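Enoyl-CoA hydratase/isomerase (Mycobacterium avium, PDB 3P5M) probably acts on acyl-CoA thioesters as a hydratase or isomerase of the crotonase superfamily, working on the double bond of enoyl-CoA substrates. Local coordinates at residues A103-L112 with S123-R131. Residues are numbered along the deposited sequence; the frame is centred on the assembly and turned at random.
Sequences AVGFGCSLAL and SYFQLAFTR
With chi1 at 178°, the V104 side chain points CG1 away from its own N and beside the carbonyl carbon, which places that methyl against A128 CB; both methyls border Q126, and CG2 also lies near Y124 CE1. F125, with CG anti to its carbonyl carbon (chi1 -59°), turns its ring toward helix 106-113. Both residues belong to the short parallel strand pair 102-104 and 124-126 of the crotonase fold, a small sheet separate from the larger one and completed by strand 163-164. Three backbone bonds define the parallel register: A103 N to Y124 O at 2.9 Å, Q126 N to A103 O at 3.2 Å, and G105 N to Q126 O at 2.9 Å. The last joins G105, the N-cap of the helix, whose positive phi (61°) suits glycine, to strand 124-126. In crotonases the N-terminus of this helix commonly contributes to the oxyanion hole.

On the A103 and F125 face, the F125 ring receives C108 SG and A111 CB at its edge, near its plane, while A103 CB lies 4.0 Å from CD1 of F125; A168 of helix 165-171 also packs against the F125 side chain. On the V104 and Q126 face, the two side chains run side by side. Q126 NE2 is hydrogen-bonded to A160 O, which helps fix the amide, and Q126 OE1 rests 3.9 Å from V104 CG2. V104 CG1 meets A128 CB at 3.7 Å.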
# COMPACT_ATOMS: atom_id res chain seq x y z
N ALA B 103 -23.59 -0.32 -6.08
CA ALA B 103 -23.65 0.37 -7.41
C ALA B 103 -23.30 -0.72 -8.41
O ALA B 103 -22.15 -1.01 -8.60
CB ALA B 103 -22.63 1.50 -7.49
N VAL B 104 -24.32 -1.32 -9.02
CA VAL B 104 -24.22 -2.58 -9.76
C VAL B 104 -24.77 -2.37 -11.16
O VAL B 104 -25.80 -1.71 -11.36
CB VAL B 104 -25.08 -3.69 -9.05
CG1 VAL B 104 -25.05 -5.01 -9.82
CG2 VAL B 104 -24.64 -3.89 -7.60
N GLY B 105 -24.09 -2.98 -12.14
CA GLY B 105 -24.53 -2.88 -13.52
C GLY B 105 -24.53 -1.43 -13.96
O GLY B 105 -23.53 -0.74 -13.75
N PHE B 106 -25.63 -0.97 -14.53
CA PHE B 106 -25.77 0.47 -14.84
C PHE B 106 -25.60 1.41 -13.63
O PHE B 106 -25.26 2.58 -13.80
CB PHE B 106 -27.12 0.80 -15.52
CG PHE B 106 -27.28 2.27 -15.80
CD1 PHE B 106 -26.58 2.86 -16.86
CD2 PHE B 106 -28.02 3.08 -14.96
CE1 PHE B 106 -26.67 4.21 -17.10
CE2 PHE B 106 -28.12 4.44 -15.20
CZ PHE B 106 -27.46 5.00 -16.28
N GLY B 107 -25.86 0.93 -12.42
CA GLY B 107 -25.58 1.72 -11.20
C GLY B 107 -24.11 2.10 -11.07
O GLY B 107 -23.76 3.16 -10.54
N CYS B 108 -23.24 1.22 -11.53
CA CYS B 108 -21.83 1.52 -11.58
C CYS B 108 -21.54 2.57 -12.66
O CYS B 108 -20.91 3.61 -12.40
CB CYS B 108 -21.01 0.22 -11.82
SG CYS B 108 -19.21 0.47 -11.78
N SER B 109 -22.01 2.30 -13.88
CA SER B 109 -21.87 3.25 -14.97
C SER B 109 -22.30 4.67 -14.54
O SER B 109 -21.60 5.65 -14.81
CB SER B 109 -22.72 2.79 -16.15
OG SER B 109 -22.46 1.43 -16.48
N LEU B 110 -23.46 4.75 -13.86
CA LEU B 110 -24.05 6.02 -13.41
C LEU B 110 -23.13 6.82 -12.47
O LEU B 110 -22.88 8.04 -12.67
CB LEU B 110 -25.36 5.71 -12.66
CG LEU B 110 -26.28 6.81 -12.14
CD1 LEU B 110 -26.72 7.70 -13.27
CD2 LEU B 110 -27.50 6.08 -11.58
N ALA B 111 -22.67 6.16 -11.41
CA ALA B 111 -21.78 6.77 -10.42
C ALA B 111 -20.53 7.25 -11.16
O ALA B 111 -20.09 8.38 -11.00
CB ALA B 111 -21.41 5.75 -9.36
N LEU B 112 -19.97 6.39 -12.01
CA LEU B 112 -18.68 6.71 -12.66
C LEU B 112 -18.75 7.75 -13.78
O LEU B 112 -17.75 8.37 -14.14
CB LEU B 112 -17.99 5.43 -13.13
CG LEU B 112 -17.76 4.37 -12.06
CD1 LEU B 112 -16.88 3.25 -12.58
CD2 LEU B 112 -17.12 4.97 -10.79
N SER B 123 -19.64 0.60 0.69
CA SER B 123 -20.16 0.67 -0.71
C SER B 123 -19.30 -0.20 -1.64
O SER B 123 -18.22 -0.62 -1.24
CB SER B 123 -20.35 2.09 -1.22
OG SER B 123 -19.13 2.78 -1.43
N TYR B 124 -19.85 -0.59 -2.79
CA TYR B 124 -19.09 -1.36 -3.79
C TYR B 124 -19.60 -1.16 -5.22
O TYR B 124 -20.75 -0.72 -5.44
CB TYR B 124 -19.07 -2.85 -3.45
CG TYR B 124 -20.41 -3.52 -3.47
CD1 TYR B 124 -20.88 -4.16 -4.62
CD2 TYR B 124 -21.23 -3.52 -2.33
CE1 TYR B 124 -22.10 -4.81 -4.63
CE2 TYR B 124 -22.48 -4.18 -2.33
CZ TYR B 124 -22.89 -4.81 -3.48
OH TYR B 124 -24.08 -5.45 -3.50
N PHE B 125 -18.75 -1.54 -6.16
CA PHE B 125 -18.94 -1.28 -7.59
C PHE B 125 -18.77 -2.61 -8.27
O PHE B 125 -17.82 -3.36 -8.00
CB PHE B 125 -17.89 -0.26 -8.05
CG PHE B 125 -17.97 1.05 -7.30
CD1 PHE B 125 -18.70 2.13 -7.82
CD2 PHE B 125 -17.39 1.19 -6.07
CE1 PHE B 125 -18.82 3.33 -7.12
CE2 PHE B 125 -17.50 2.36 -5.35
CZ PHE B 125 -18.21 3.45 -5.88
N GLN B 126 -19.72 -2.96 -9.14
CA GLN B 126 -19.72 -4.30 -9.66
C GLN B 126 -20.44 -4.36 -11.00
O GLN B 126 -21.54 -3.85 -11.14
CB GLN B 126 -20.44 -5.23 -8.68
CG GLN B 126 -20.44 -6.72 -9.10
CD GLN B 126 -21.42 -7.58 -8.27
OE1 GLN B 126 -22.37 -7.06 -7.70
NE2 GLN B 126 -21.19 -8.90 -8.22
N LEU B 127 -19.80 -5.01 -11.97
CA LEU B 127 -20.42 -5.28 -13.28
C LEU B 127 -21.01 -6.70 -13.21
O LEU B 127 -20.40 -7.68 -13.67
CB LEU B 127 -19.40 -5.13 -14.40
CG LEU B 127 -18.70 -3.78 -14.54
CD1 LEU B 127 -17.69 -3.76 -15.72
CD2 LEU B 127 -19.71 -2.64 -14.68
N ALA B 128 -22.17 -6.82 -12.57
CA ALA B 128 -22.76 -8.14 -12.39
C ALA B 128 -23.46 -8.66 -13.65
O ALA B 128 -24.02 -9.74 -13.62
CB ALA B 128 -23.71 -8.18 -11.19
N PHE B 129 -23.40 -7.93 -14.75
CA PHE B 129 -24.21 -8.30 -15.91
C PHE B 129 -23.94 -9.74 -16.36
O PHE B 129 -24.88 -10.48 -16.64
CB PHE B 129 -23.97 -7.37 -17.12
CG PHE B 129 -23.84 -5.90 -16.79
CD1 PHE B 129 -24.90 -5.02 -17.08
CD2 PHE B 129 -22.65 -5.37 -16.26
CE1 PHE B 129 -24.79 -3.67 -16.83
CE2 PHE B 129 -22.52 -4.00 -16.02
CZ PHE B 129 -23.61 -3.14 -16.31
N THR B 130 -22.66 -10.13 -16.43
CA THR B 130 -22.30 -11.45 -16.97
C THR B 130 -22.87 -12.60 -16.20
O THR B 130 -22.95 -13.71 -16.73
CB THR B 130 -20.77 -11.67 -17.18
OG1 THR B 130 -20.05 -11.29 -16.01
CG2 THR B 130 -20.25 -10.86 -18.36
N ARG B 131 -23.31 -12.37 -14.96
CA ARG B 131 -23.88 -13.48 -14.16
C ARG B 131 -25.27 -13.90 -14.67
O ARG B 131 -25.78 -14.96 -14.30
CB ARG B 131 -23.86 -13.19 -12.64